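Local coordinates for protein tyrosine phosphatase PRL-1 (Leishmania major, PDB 3S4O), which hydrolyses phosphotyrosine in proteins as a protein tyrosine phosphatase and may act as a virulence factor supporting survival inside host macrophages, at residues V48-R53 / D95-R100; H72-D77 / R84-S89. All blocks are in the same frame, centred on the assembly; numbering follows the deposited sequence.

Followed from the N terminus, the chain lays down strand 48-53, then edge strand 70-73, whose end opens segment 72-77, and turns into helix 84-103, which runs back along the sheet. Interaction 1 closes the longer loop, joining strand 48-53 to residues 95-100 well along that helix; interaction 2 closes a short loop nested inside it, joining 72-77 to the first turns, 84-89. The two are stitched together where strands 48-53 and 70-73 lie side by side in the sheet, and Val52 packs on the Trp74 ring. One helix is thus pinned at two levels, with interaction 2 at the end nearer the catalytic pocket and interaction 1 farther from it.

Interaction 1: residues V48-R53 / D95-R100; sequences VRHLVR and DTELAR
His50 and Glu97 reach toward each other from opposite directions and join strand to helix through one nearly straight hydrogen bond, His50 NE2 to Glu97 OE2 at 2.8 Å with an angle of 164° at the hydrogen. The acceptor lies in the plane of the imidazole, at its edge; the carboxylate is turned 67° against the ring, and His50 NE2 meets Glu97 OE2 from above the carboxylate plane. The other oxygen is occupied within the helix: Arg100, one turn on, grips Glu97 OE1 side-on with NE and NH2, the NH2 bond of 2.9 Å using the syn lone pair. With Arg100 on OE1 and His50 on OE2, rotation of the carboxylate is probably restricted; the nearby arginine would favour its charged form. Bends at chi2 and chi3 fold the Arg49 guanidinium back, its NH1 giving a 2.8 Å bond to a water that donates to Glu97 OE2, its NH2 meeting Asp70 of neighbouring strand 70-73 in a salt bridge. Across the imidazole, ND1 is hydrogen-bonded to His72 NE2. Segment 95-100 runs antiparallel to strand 48-53 (173°), and a buried His-carboxylate pair, extended by water and arginine, here joins helix 84-103 to the central sheet of the phosphatase fold.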
loop_
_atom_site.group_PDB
_atom_site.type_symbol
_atom_site.label_atom_id
_atom_site.label_comp_id
_atom_site.label_asym_id
_atom_site.label_seq_id
_atom_site.Cartn_x
_atom_site.Cartn_y
_atom_site.Cartn_z
ATOM N N VAL A 48 6.312 0.906 10.253
ATOM C CA VAL A 48 4.995 0.756 9.657
ATOM C C VAL A 48 3.889 1.253 10.581
ATOM O O VAL A 48 3.782 0.843 11.726
ATOM C CB VAL A 48 4.695 -0.693 9.213
ATOM C CG1 VAL A 48 3.240 -0.803 8.764
ATOM C CG2 VAL A 48 5.656 -1.100 8.076
ATOM N N ARG A 49 3.050 2.120 10.032
ATOM C CA ARG A 49 1.944 2.734 10.754
ATOM C C ARG A 49 0.642 1.971 10.472
ATOM O O ARG A 49 -0.170 1.732 11.367
ATOM C CB ARG A 49 1.833 4.215 10.320
ATOM C CG ARG A 49 0.716 5.029 10.975
ATOM C CD ARG A 49 0.970 5.311 12.459
ATOM N NE ARG A 49 0.552 4.200 13.315
ATOM C CZ ARG A 49 -0.705 3.953 13.698
ATOM N NH1 ARG A 49 -1.711 4.749 13.335
ATOM N NH2 ARG A 49 -0.959 2.901 14.472
ATOM N N HIS A 50 0.462 1.618 9.207
ATOM C CA HIS A 50 -0.764 0.990 8.712
ATOM C C HIS A 50 -0.417 -0.274 7.923
ATOM O O HIS A 50 0.504 -0.271 7.120
ATOM C CB HIS A 50 -1.518 1.952 7.786
ATOM C CG HIS A 50 -2.094 3.142 8.487
ATOM N ND1 HIS A 50 -3.193 3.054 9.317
ATOM C CD2 HIS A 50 -1.725 4.446 8.484
ATOM C CE1 HIS A 50 -3.467 4.249 9.812
ATOM N NE2 HIS A 50 -2.592 5.114 9.319
ATOM N N LEU A 51 -1.153 -1.341 8.180
ATOM C CA LEU A 51 -1.026 -2.579 7.420
ATOM C C LEU A 51 -2.356 -2.893 6.778
ATOM O O LEU A 51 -3.367 -3.024 7.467
ATOM C CB LEU A 51 -0.582 -3.746 8.296
ATOM C CG LEU A 51 -0.242 -5.062 7.568
ATOM C CD1 LEU A 51 0.869 -4.926 6.549
ATOM C CD2 LEU A 51 0.110 -6.147 8.583
ATOM N N VAL A 52 -2.343 -2.983 5.452
ATOM C CA VAL A 52 -3.547 -3.252 4.667
ATOM C C VAL A 52 -3.450 -4.647 4.076
ATOM O O VAL A 52 -2.511 -4.969 3.332
ATOM C CB VAL A 52 -3.736 -2.209 3.539
ATOM C CG1 VAL A 52 -5.015 -2.485 2.726
ATOM C CG2 VAL A 52 -3.780 -0.809 4.121
ATOM N N ARG A 53 -4.393 -5.501 4.432
ATOM C CA ARG A 53 -4.448 -6.805 3.784
ATOM C C ARG A 53 -5.623 -6.856 2.835
ATOM O O ARG A 53 -6.764 -6.598 3.217
ATOM C CB ARG A 53 -4.455 -7.973 4.769
ATOM C CG ARG A 53 -5.533 -7.970 5.787
ATOM C CD ARG A 53 -5.180 -8.945 6.909
ATOM N NE ARG A 53 -6.327 -9.198 7.769
ATOM C CZ ARG A 53 -6.448 -10.233 8.594
ATOM N NH1 ARG A 53 -5.488 -11.145 8.694
ATOM N NH2 ARG A 53 -7.549 -10.349 9.323
ATOM N N ASP A 95 -5.860 10.275 2.583
ATOM C CA ASP A 95 -6.262 11.654 2.842
ATOM C C ASP A 95 -6.018 12.002 4.314
ATOM O O ASP A 95 -5.557 13.088 4.632
ATOM C CB ASP A 95 -7.753 11.883 2.536
ATOM C CG ASP A 95 -8.068 11.908 1.030
ATOM O OD1 ASP A 95 -7.125 11.891 0.199
ATOM O OD2 ASP A 95 -9.278 11.914 0.678
ATOM N N THR A 96 -6.343 11.070 5.203
ATOM C CA THR A 96 -6.260 11.320 6.643
ATOM C C THR A 96 -4.811 11.410 7.068
ATOM O O THR A 96 -4.436 12.268 7.862
ATOM C CB THR A 96 -6.971 10.199 7.446
ATOM O OG1 THR A 96 -8.354 10.136 7.058
ATOM C CG2 THR A 96 -6.871 10.445 8.942
ATOM N N GLU A 97 -3.996 10.531 6.508
ATOM C CA GLU A 97 -2.562 10.535 6.789
ATOM C C GLU A 97 -1.912 11.807 6.239
ATOM O O GLU A 97 -0.984 12.364 6.834
ATOM C CB GLU A 97 -1.893 9.288 6.197
ATOM C CG GLU A 97 -2.035 8.023 7.060
ATOM C CD GLU A 97 -1.520 8.214 8.486
ATOM O OE1 GLU A 97 -0.366 8.666 8.649
ATOM O OE2 GLU A 97 -2.278 7.939 9.449
ATOM N N LEU A 98 -2.429 12.277 5.110
ATOM C CA LEU A 98 -1.934 13.506 4.486
ATOM C C LEU A 98 -2.252 14.720 5.343
ATOM O O LEU A 98 -1.419 15.604 5.513
ATOM C CB LEU A 98 -2.547 13.677 3.097
ATOM C CG LEU A 98 -1.910 14.735 2.205
ATOM C CD1 LEU A 98 -0.421 14.486 2.029
ATOM C CD2 LEU A 98 -2.629 14.721 0.839
ATOM N N ALA A 99 -3.467 14.755 5.884
ATOM C CA ALA A 99 -3.877 15.836 6.789
ATOM C C ALA A 99 -3.104 15.774 8.104
ATOM O O ALA A 99 -2.826 16.806 8.704
ATOM C CB ALA A 99 -5.389 15.783 7.049
ATOM N N ARG A 100 -2.767 14.564 8.551
ATOM C CA ARG A 100 -2.003 14.384 9.795
ATOM C C ARG A 100 -0.650 15.098 9.704
ATOM O O ARG A 100 -0.219 15.748 10.659
ATOM C CB ARG A 100 -1.789 12.899 10.116
ATOM C CG ARG A 100 -1.280 12.642 11.532
ATOM C CD ARG A 100 -1.322 11.163 11.923
ATOM N NE ARG A 100 -0.385 10.343 11.156
ATOM C CZ ARG A 100 0.740 9.788 11.614
ATOM N NH1 ARG A 100 1.126 9.934 12.869
ATOM N NH2 ARG A 100 1.490 9.056 10.787
HETATM O O HOH W 1 -1.829 7.199 12.015
#

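Interaction 2: residues H72-D77 / R84-S89; sequences HSWPFD and RAVLDS
An apolar contact, with a CH-pi interaction at one end, holds the end of edge strand 70-73 and the loop that follows against the first turns of helix 84-103, close to the catalytic pocket. This loop leads to Asp78, the probable general acid, and corresponds to the WPD loop of classical tyrosine phosphatases. Its two anchors on the helix are Val86 and Ser89, one turn apart. Ser89 sets its CB over the six-membered ring of Trp74, 3.9 Å from the centroid and only 12° off the ring normal, and the far rim of the indole runs on under the serine backbone, where Trp74 CH2 comes within 3.6 Å of Ser89 O. His72 CB lies against the opposite face, toward its rim, beside Val52 of the neighbouring strand. Val86, one turn earlier, points CG2 at the loop, that methyl being anti to the carbonyl carbon and beside the backbone N. Val86 CG2 touches Trp74 O at 3.8 Å and also packs on Trp74 CB. Val86 CG2 reaches Phe76 CD1 at 4.0 Å, and Val86 CG1 lies near Phe76 CD1 and CE1; the two side chains cross at about a right angle. A chi1 of 58° sets the Phe76 ring between its own backbone N and carbonyl carbon, turned in toward Val86. With no hydrogen bond between the two segments, the contact rests on van der Waals packing and one CH-pi interaction, while a polar link from this loop to the thiosulfate site, where substrate phosphate probably binds, runs through Phe76 O, which accepts from Arg122 NH1.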
loop_
_atom_site.group_PDB
_atom_site.type_symbol
_atom_site.label_atom_id
_atom_site.label_comp_id
_atom_site.label_asym_id
_atom_site.label_seq_id
_atom_site.Cartn_x
_atom_site.Cartn_y
_atom_site.Cartn_z
ATOM N N HIS A 72 -5.933 -3.105 8.519
ATOM C CA HIS A 72 -7.106 -2.845 7.707
ATOM C C HIS A 72 -7.345 -4.061 6.807
ATOM O O HIS A 72 -6.497 -4.411 6.000
ATOM C CB HIS A 72 -6.894 -1.590 6.849
ATOM C CG HIS A 72 -6.486 -0.368 7.619
ATOM N ND1 HIS A 72 -7.389 0.568 8.074
ATOM C CD2 HIS A 72 -5.263 0.091 7.985
ATOM C CE1 HIS A 72 -6.744 1.531 8.713
ATOM N NE2 HIS A 72 -5.451 1.265 8.674
ATOM N N SER A 73 -8.501 -4.693 6.955
ATOM C CA SER A 73 -8.820 -5.927 6.218
ATOM C C SER A 73 -9.841 -5.625 5.137
ATOM O O SER A 73 -11.042 -5.637 5.389
ATOM C CB SER A 73 -9.351 -7.014 7.168
ATOM O OG SER A 73 -8.412 -7.312 8.197
ATOM N N TRP A 74 -9.347 -5.337 3.937
ATOM C CA TRP A 74 -10.187 -4.948 2.802
ATOM C C TRP A 74 -10.041 -5.917 1.629
ATOM O O TRP A 74 -9.429 -5.584 0.634
ATOM C CB TRP A 74 -9.814 -3.544 2.320
ATOM C CG TRP A 74 -9.845 -2.489 3.374
ATOM C CD1 TRP A 74 -10.591 -2.480 4.502
ATOM C CD2 TRP A 74 -9.091 -1.282 3.376
ATOM N NE1 TRP A 74 -10.340 -1.344 5.219
ATOM C CE2 TRP A 74 -9.426 -0.588 4.543
ATOM C CE3 TRP A 74 -8.158 -0.725 2.499
ATOM C CZ2 TRP A 74 -8.874 0.648 4.863
ATOM C CZ3 TRP A 74 -7.600 0.485 2.817
ATOM C CH2 TRP A 74 -7.953 1.162 3.998
ATOM N N PRO A 75 -10.585 -7.114 1.739
ATOM C CA PRO A 75 -10.406 -8.089 0.660
ATOM C C PRO A 75 -11.089 -7.698 -0.646
ATOM O O PRO A 75 -12.204 -7.175 -0.636
ATOM C CB PRO A 75 -11.059 -9.357 1.222
ATOM C CG PRO A 75 -12.130 -8.856 2.116
ATOM C CD PRO A 75 -11.584 -7.572 2.721
ATOM N N PHE A 76 -10.409 -7.956 -1.755
ATOM C CA PHE A 76 -11.065 -8.016 -3.064
ATOM C C PHE A 76 -10.501 -9.185 -3.890
ATOM O O PHE A 76 -9.488 -9.787 -3.521
ATOM C CB PHE A 76 -11.051 -6.660 -3.817
ATOM C CG PHE A 76 -9.673 -6.070 -4.076
ATOM C CD1 PHE A 76 -8.947 -5.429 -3.076
ATOM C CD2 PHE A 76 -9.148 -6.092 -5.356
ATOM C CE1 PHE A 76 -7.699 -4.862 -3.358
ATOM C CE2 PHE A 76 -7.926 -5.529 -5.638
ATOM C CZ PHE A 76 -7.190 -4.916 -4.646
ATOM N N ASP A 77 -11.186 -9.524 -4.981
ATOM C CA ASP A 77 -10.939 -10.781 -5.710
ATOM C C ASP A 77 -9.604 -10.800 -6.447
ATOM O O ASP A 77 -9.179 -9.786 -7.000
ATOM C CB ASP A 77 -12.028 -11.050 -6.746
ATOM C CG ASP A 77 -13.436 -10.992 -6.174
ATOM O OD1 ASP A 77 -13.606 -11.166 -4.942
ATOM O OD2 ASP A 77 -14.377 -10.781 -6.986
ATOM N N ARG A 84 -15.072 -0.394 -5.621
ATOM C CA ARG A 84 -15.291 0.997 -5.237
ATOM C C ARG A 84 -15.188 1.212 -3.720
ATOM O O ARG A 84 -14.661 2.224 -3.274
ATOM C CB ARG A 84 -16.660 1.478 -5.748
ATOM C CG ARG A 84 -16.913 2.993 -5.695
ATOM C CD ARG A 84 -15.768 3.840 -6.269
ATOM N NE ARG A 84 -15.817 3.986 -7.725
ATOM C CZ ARG A 84 -15.150 4.915 -8.415
ATOM N NH1 ARG A 84 -14.368 5.803 -7.796
ATOM N NH2 ARG A 84 -15.264 4.959 -9.741
ATOM N N ALA A 85 -15.681 0.257 -2.934
ATOM C CA ALA A 85 -15.580 0.324 -1.456
ATOM C C ALA A 85 -14.116 0.328 -0.968
ATOM O O ALA A 85 -13.732 1.137 -0.129
ATOM C CB ALA A 85 -16.361 -0.828 -0.815
ATOM N N VAL A 86 -13.297 -0.561 -1.513
ATOM C CA VAL A 86 -11.870 -0.622 -1.135
ATOM C C VAL A 86 -11.149 0.657 -1.522
ATOM O O VAL A 86 -10.335 1.179 -0.757
ATOM C CB VAL A 86 -11.128 -1.798 -1.796
ATOM C CG1 VAL A 86 -9.612 -1.683 -1.575
ATOM C CG2 VAL A 86 -11.666 -3.114 -1.260
ATOM N N LEU A 87 -11.447 1.139 -2.723
ATOM C CA LEU A 87 -10.804 2.329 -3.259
ATOM C C LEU A 87 -11.103 3.544 -2.395
ATOM O O LEU A 87 -10.200 4.315 -2.058
ATOM C CB LEU A 87 -11.308 2.593 -4.683
ATOM C CG LEU A 87 -10.883 3.927 -5.305
ATOM C CD1 LEU A 87 -9.387 3.945 -5.479
ATOM C CD2 LEU A 87 -11.591 4.188 -6.630
ATOM N N ASP A 88 -12.377 3.721 -2.069
ATOM C CA ASP A 88 -12.803 4.844 -1.229
ATOM C C ASP A 88 -12.187 4.759 0.167
ATOM O O ASP A 88 -11.806 5.772 0.733
ATOM C CB ASP A 88 -14.331 4.936 -1.164
ATOM C CG ASP A 88 -14.942 5.436 -2.479
ATOM O OD1 ASP A 88 -14.202 6.036 -3.305
ATOM O OD2 ASP A 88 -16.162 5.227 -2.699
ATOM N N SER A 89 -12.071 3.545 0.698
ATOM C CA SER A 89 -11.475 3.347 2.027
ATOM C C SER A 89 -9.983 3.677 2.012
ATOM O O SER A 89 -9.454 4.214 2.966
ATOM C CB SER A 89 -11.690 1.907 2.505
ATOM O OG SER A 89 -13.006 1.711 3.020
#